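Local coordinates for acyl-CoA dehydrogenase (Bacillus anthracis, PDB 3OWA), which probably catalyses the FAD-dependent alpha,beta-dehydrogenation of acyl-CoA thioesters, as flavoenzymes of the acyl-CoA dehydrogenase family do, at residues 121-129 against 259-267. Sequence-based numbering, arbitrary orientation.
Sequences IGSLPIVLF and IIAFNILNI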
ATOM      1  N   ILE A 121     -22.427  15.128  -0.720  1.00 32.00           N
ATOM      2  CA  ILE A 121     -23.400  14.214  -1.300  1.00 33.09           C
ATOM      3  C   ILE A 121     -24.774  14.326  -0.592  1.00 32.64           C
ATOM      4  O   ILE A 121     -25.794  14.088  -1.211  1.00 33.21           O
ATOM      5  CB  ILE A 121     -22.871  12.775  -1.293  1.00 33.32           C
ATOM      6  CG1 ILE A 121     -22.490  12.328   0.140  1.00 34.44           C
ATOM      7  CG2 ILE A 121     -21.686  12.671  -2.236  1.00 36.16           C
ATOM      8  CD1 ILE A 121     -22.004  10.852   0.242  1.00 38.36           C
ATOM      9  N   GLY A 122     -24.798  14.710   0.684  1.00 31.21           N
ATOM     10  CA  GLY A 122     -26.041  14.805   1.429  1.00 30.18           C
ATOM     11  C   GLY A 122     -26.867  16.056   1.108  1.00 31.74           C
ATOM     12  O   GLY A 122     -28.072  15.958   0.913  1.00 30.15           O
ATOM     13  N   SER A 123     -26.228  17.225   1.052  1.00 31.79           N
ATOM     14  CA  SER A 123     -26.953  18.490   0.892  1.00 33.34           C
ATOM     15  C   SER A 123     -27.076  18.913  -0.564  1.00 34.31           C
ATOM     16  O   SER A 123     -28.132  19.433  -0.971  1.00 34.93           O
ATOM     17  CB  SER A 123     -26.272  19.638   1.659  1.00 34.18           C
ATOM     18  OG  SER A 123     -26.456  19.500   3.070  1.00 33.96           O
ATOM     19  N   LEU A 124     -26.011  18.707  -1.335  1.00 33.55           N
ATOM     20  CA  LEU A 124     -25.949  19.183  -2.724  1.00 34.69           C
ATOM     21  C   LEU A 124     -27.044  18.632  -3.646  1.00 34.08           C
ATOM     22  O   LEU A 124     -27.427  19.310  -4.582  1.00 35.69           O
ATOM     23  CB  LEU A 124     -24.576  18.941  -3.352  1.00 34.50           C
ATOM     24  CG  LEU A 124     -23.444  19.812  -2.806  1.00 36.39           C
ATOM     25  CD1 LEU A 124     -22.132  19.481  -3.503  1.00 34.80           C
ATOM     26  CD2 LEU A 124     -23.767  21.317  -2.903  1.00 38.96           C
ATOM     27  N   PRO A 125     -27.552  17.420  -3.405  1.00 33.36           N
ATOM     28  CA  PRO A 125     -28.686  17.043  -4.285  1.00 33.54           C
ATOM     29  C   PRO A 125     -29.872  18.009  -4.198  1.00 34.26           C
ATOM     30  O   PRO A 125     -30.559  18.215  -5.186  1.00 34.74           O
ATOM     31  CB  PRO A 125     -29.079  15.662  -3.785  1.00 32.99           C
ATOM     32  CG  PRO A 125     -27.747  15.109  -3.245  1.00 30.43           C
ATOM     33  CD  PRO A 125     -27.039  16.269  -2.636  1.00 32.38           C
ATOM     34  N   ILE A 126     -30.087  18.605  -3.032  1.00 34.06           N
ATOM     35  CA  ILE A 126     -31.170  19.584  -2.838  1.00 34.27           C
ATOM     36  C   ILE A 126     -30.739  20.935  -3.403  1.00 35.14           C
ATOM     37  O   ILE A 126     -31.518  21.605  -4.085  1.00 35.13           O
ATOM     38  CB  ILE A 126     -31.612  19.682  -1.347  1.00 33.45           C
ATOM     39  CG1 ILE A 126     -32.161  18.315  -0.879  1.00 33.53           C
ATOM     40  CG2 ILE A 126     -32.693  20.773  -1.166  1.00 34.37           C
ATOM     41  CD1 ILE A 126     -32.489  18.232   0.635  1.00 34.64           C
ATOM     42  N   VAL A 127     -29.502  21.333  -3.122  1.00 34.96           N
ATOM     43  CA  VAL A 127     -28.948  22.552  -3.705  1.00 36.79           C
ATOM     44  C   VAL A 127     -29.048  22.558  -5.243  1.00 37.97           C
ATOM     45  O   VAL A 127     -29.484  23.546  -5.843  1.00 39.85           O
ATOM     46  CB  VAL A 127     -27.464  22.803  -3.268  1.00 36.72           C
ATOM     47  CG1 VAL A 127     -26.883  24.047  -3.995  1.00 37.13           C
ATOM     48  CG2 VAL A 127     -27.353  22.975  -1.735  1.00 36.27           C
ATOM     49  N   LEU A 128     -28.658  21.465  -5.872  1.00 37.52           N
ATOM     50  CA  LEU A 128     -28.540  21.415  -7.317  1.00 38.15           C
ATOM     51  C   LEU A 128     -29.806  20.981  -8.023  1.00 39.29           C
ATOM     52  O   LEU A 128     -30.049  21.421  -9.147  1.00 40.24           O
ATOM     53  CB  LEU A 128     -27.382  20.508  -7.736  1.00 36.56           C
ATOM     54  CG  LEU A 128     -26.017  20.946  -7.192  1.00 38.43           C
ATOM     55  CD1 LEU A 128     -24.940  20.000  -7.655  1.00 39.25           C
ATOM     56  CD2 LEU A 128     -25.661  22.356  -7.610  1.00 40.30           C
ATOM     57  N   PHE A 129     -30.601  20.115  -7.392  1.00 39.26           N
ATOM     58  CA  PHE A 129     -31.758  19.545  -8.073  1.00 39.30           C
ATOM     59  C   PHE A 129     -33.068  19.716  -7.347  1.00 39.51           C
ATOM     60  O   PHE A 129     -34.092  19.244  -7.813  1.00 39.95           O
ATOM     61  CB  PHE A 129     -31.502  18.073  -8.395  1.00 39.42           C
ATOM     62  CG  PHE A 129     -30.289  17.865  -9.256  1.00 41.05           C
ATOM     63  CD1 PHE A 129     -30.330  18.190 -10.620  1.00 43.26           C
ATOM     64  CD2 PHE A 129     -29.099  17.400  -8.710  1.00 39.47           C
ATOM     65  CE1 PHE A 129     -29.219  18.026 -11.425  1.00 43.20           C
ATOM     66  CE2 PHE A 129     -27.990  17.227  -9.511  1.00 42.19           C
ATOM     67  CZ  PHE A 129     -28.040  17.550 -10.877  1.00 42.61           C
ATOM     68  N   ILE A 259     -29.369  10.947 -13.390  1.00 41.10           N
ATOM     69  CA  ILE A 259     -28.853  12.280 -13.656  1.00 42.14           C
ATOM     70  C   ILE A 259     -28.320  12.938 -12.359  1.00 40.66           C
ATOM     71  O   ILE A 259     -27.233  13.565 -12.345  1.00 40.69           O
ATOM     72  CB  ILE A 259     -29.935  13.143 -14.316  1.00 44.20           C
ATOM     73  CG1 ILE A 259     -30.184  12.657 -15.750  1.00 46.36           C
ATOM     74  CG2 ILE A 259     -29.575  14.641 -14.269  1.00 45.70           C
ATOM     75  CD1 ILE A 259     -31.445  13.234 -16.381  1.00 51.59           C
ATOM     76  N   ILE A 260     -29.066  12.775 -11.271  1.00 38.38           N
ATOM     77  CA  ILE A 260     -28.610  13.270  -9.963  1.00 36.13           C
ATOM     78  C   ILE A 260     -27.358  12.509  -9.486  1.00 35.00           C
ATOM     79  O   ILE A 260     -26.332  13.144  -9.121  1.00 33.24           O
ATOM     80  CB  ILE A 260     -29.731  13.234  -8.927  1.00 36.30           C
ATOM     81  CG1 ILE A 260     -30.933  14.054  -9.445  1.00 38.34           C
ATOM     82  CG2 ILE A 260     -29.212  13.718  -7.509  1.00 33.02           C
ATOM     83  CD1 ILE A 260     -32.216  13.908  -8.550  1.00 36.53           C
ATOM     84  N   ALA A 261     -27.405  11.169  -9.577  1.00 33.77           N
ATOM     85  CA  ALA A 261     -26.348  10.334  -9.054  1.00 34.27           C
ATOM     86  C   ALA A 261     -25.033  10.602  -9.776  1.00 36.09           C
ATOM     87  O   ALA A 261     -23.962  10.625  -9.139  1.00 34.21           O
ATOM     88  CB  ALA A 261     -26.715   8.837  -9.141  1.00 32.97           C
ATOM     89  N   PHE A 262     -25.119  10.784 -11.097  1.00 37.79           N
ATOM     90  CA  PHE A 262     -23.934  11.007 -11.905  1.00 40.51           C
ATOM     91  C   PHE A 262     -23.332  12.388 -11.614  1.00 39.91           C
ATOM     92  O   PHE A 262     -22.102  12.529 -11.496  1.00 40.50           O
ATOM     93  CB  PHE A 262     -24.216  10.819 -13.411  1.00 42.54           C
ATOM     94  CG  PHE A 262     -23.307  11.656 -14.313  1.00 50.52           C
ATOM     95  CD1 PHE A 262     -22.019  11.201 -14.669  1.00 55.87           C
ATOM     96  CD2 PHE A 262     -23.736  12.913 -14.807  1.00 56.82           C
ATOM     97  CE1 PHE A 262     -21.157  11.989 -15.501  1.00 57.20           C
ATOM     98  CE2 PHE A 262     -22.896  13.697 -15.636  1.00 57.87           C
ATOM     99  CZ  PHE A 262     -21.602  13.232 -15.969  1.00 58.66           C
ATOM    100  N   ASN A 263     -24.186  13.397 -11.483  1.00 38.77           N
ATOM    101  CA  ASN A 263     -23.696  14.737 -11.221  1.00 38.53           C
ATOM    102  C   ASN A 263     -23.095  14.872  -9.834  1.00 38.01           C
ATOM    103  O   ASN A 263     -22.046  15.508  -9.683  1.00 37.41           O
ATOM    104  CB  ASN A 263     -24.791  15.775 -11.410  1.00 40.07           C
ATOM    105  CG  ASN A 263     -24.876  16.257 -12.830  1.00 41.43           C
ATOM    106  OD1 ASN A 263     -24.085  17.109 -13.272  1.00 43.73           O
ATOM    107  ND2 ASN A 263     -25.832  15.720 -13.558  1.00 40.96           N
ATOM    108  N   ILE A 264     -23.742  14.268  -8.841  1.00 35.93           N
ATOM    109  CA  ILE A 264     -23.245  14.291  -7.471  1.00 36.39           C
ATOM    110  C   ILE A 264     -21.860  13.588  -7.349  1.00 36.86           C
ATOM    111  O   ILE A 264     -20.948  14.045  -6.621  1.00 35.78           O
ATOM    112  CB  ILE A 264     -24.290  13.665  -6.520  1.00 36.10           C
ATOM    113  CG1 ILE A 264     -25.588  14.512  -6.520  1.00 37.91           C
ATOM    114  CG2 ILE A 264     -23.733  13.458  -5.088  1.00 36.05           C
ATOM    115  CD1 ILE A 264     -25.398  16.051  -6.213  1.00 39.84           C
ATOM    116  N   LEU A 265     -21.719  12.494  -8.087  1.00 37.48           N
ATOM    117  CA  LEU A 265     -20.500  11.708  -8.119  1.00 37.76           C
ATOM    118  C   LEU A 265     -19.293  12.548  -8.516  1.00 37.71           C
ATOM    119  O   LEU A 265     -18.233  12.425  -7.894  1.00 37.21           O
ATOM    120  CB  LEU A 265     -20.678  10.605  -9.137  1.00 38.65           C
ATOM    121  CG  LEU A 265     -20.202   9.184  -8.867  1.00 40.85           C
ATOM    122  CD1 LEU A 265     -19.946   8.542 -10.238  1.00 43.41           C
ATOM    123  CD2 LEU A 265     -18.963   9.082  -7.950  1.00 41.10           C
ATOM    124  N   ASN A 266     -19.457  13.413  -9.524  1.00 38.02           N
ATOM    125  CA  ASN A 266     -18.361  14.267  -9.992  1.00 38.37           C
ATOM    126  C   ASN A 266     -17.861  15.154  -8.888  1.00 37.60           C
ATOM    127  O   ASN A 266     -16.671  15.379  -8.765  1.00 38.22           O
ATOM    128  CB  ASN A 266     -18.760  15.179 -11.154  1.00 38.78           C
ATOM    129  CG  ASN A 266     -19.144  14.432 -12.396  1.00 42.17           C
ATOM    130  OD1 ASN A 266     -20.094  14.821 -13.107  1.00 48.04           O
ATOM    131  ND2 ASN A 266     -18.436  13.361 -12.680  1.00 41.22           N
ATOM    132  N   ILE A 267     -18.785  15.707  -8.120  1.00 38.06           N
ATOM    133  CA  ILE A 267     -18.445  16.630  -7.051  1.00 37.46           C
ATOM    134  C   ILE A 267     -17.765  15.858  -5.931  1.00 35.80           C
ATOM    135  O   ILE A 267     -16.719  16.277  -5.439  1.00 36.37           O
ATOM    136  CB  ILE A 267     -19.705  17.383  -6.544  1.00 38.71           C
ATOM    137  CG1 ILE A 267     -20.238  18.327  -7.648  1.00 40.22           C
ATOM    138  CG2 ILE A 267     -19.369  18.144  -5.251  1.00 39.32           C
ATOM    139  CD1 ILE A 267     -21.658  18.829  -7.436  1.00 41.62           C
TER
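With CG1 anti to its carbonyl carbon (chi1 -63°) and CD1 folded back by chi2 of -53°, Ile-264 sits among Ile-121, Leu-124, Pro-125 and Leu-128, CD1 turned to the last three and CG2 to Ile-121; Phe-129, its CG anti to the carbonyl carbon, swings its ring across into the hole between Ile-259, Ile-260, Asn-263 and Ile-264. These reciprocal knobs-into-holes join the helical N-terminal domain of the acyl-CoA dehydrogenase fold to the first long helix of its C-terminal domain, 257-293, next to the strands of the middle domain. The axes of segments 124-129 and 259-267 approach to 10.6 Å, and no hydrogen bond links the two segments. CD1 of Ile-264 lies 3.9 Å from Pro-125 CG, its side chain crossing the proline ring nearly perpendicularly. The other branch, CG2, meets Ile-121 CG2 at 3.6 Å; the Ile-121 side chain also comes close to the bound FAD, placing this end of the packing beside the cofactor. Ile-260 and Phe-129 pass each other in opposite directions in a CH-pi contact: Ile-260 CG1 sits over one ring face, 4.1 Å from the centroid and displaced toward the rim. At the ring edge, Phe-129 CZ abuts Asn-263 CB at 3.7 Å. The Asn-263 amide, inclined 56° to the ring, is held by a nearly straight hydrogen bond from ND2 to Ile-259 O, a carbonyl that also takes the backbone N-H of Asn-263 from its other face. Beyond the ring, Ala-351 of helix 348-355 packs on both Phe-129 and Asn-263, while Tyr-151 of strand 149-152 touches Ile-121, Pro-125 and Ile-264. Ile-267 completes the seam: its CG2 touches Leu-124 CD1 at 3.5 Å, and its CD1 meets Leu-128 CD1 tip to tip in a tight 3.5 Å methyl contact.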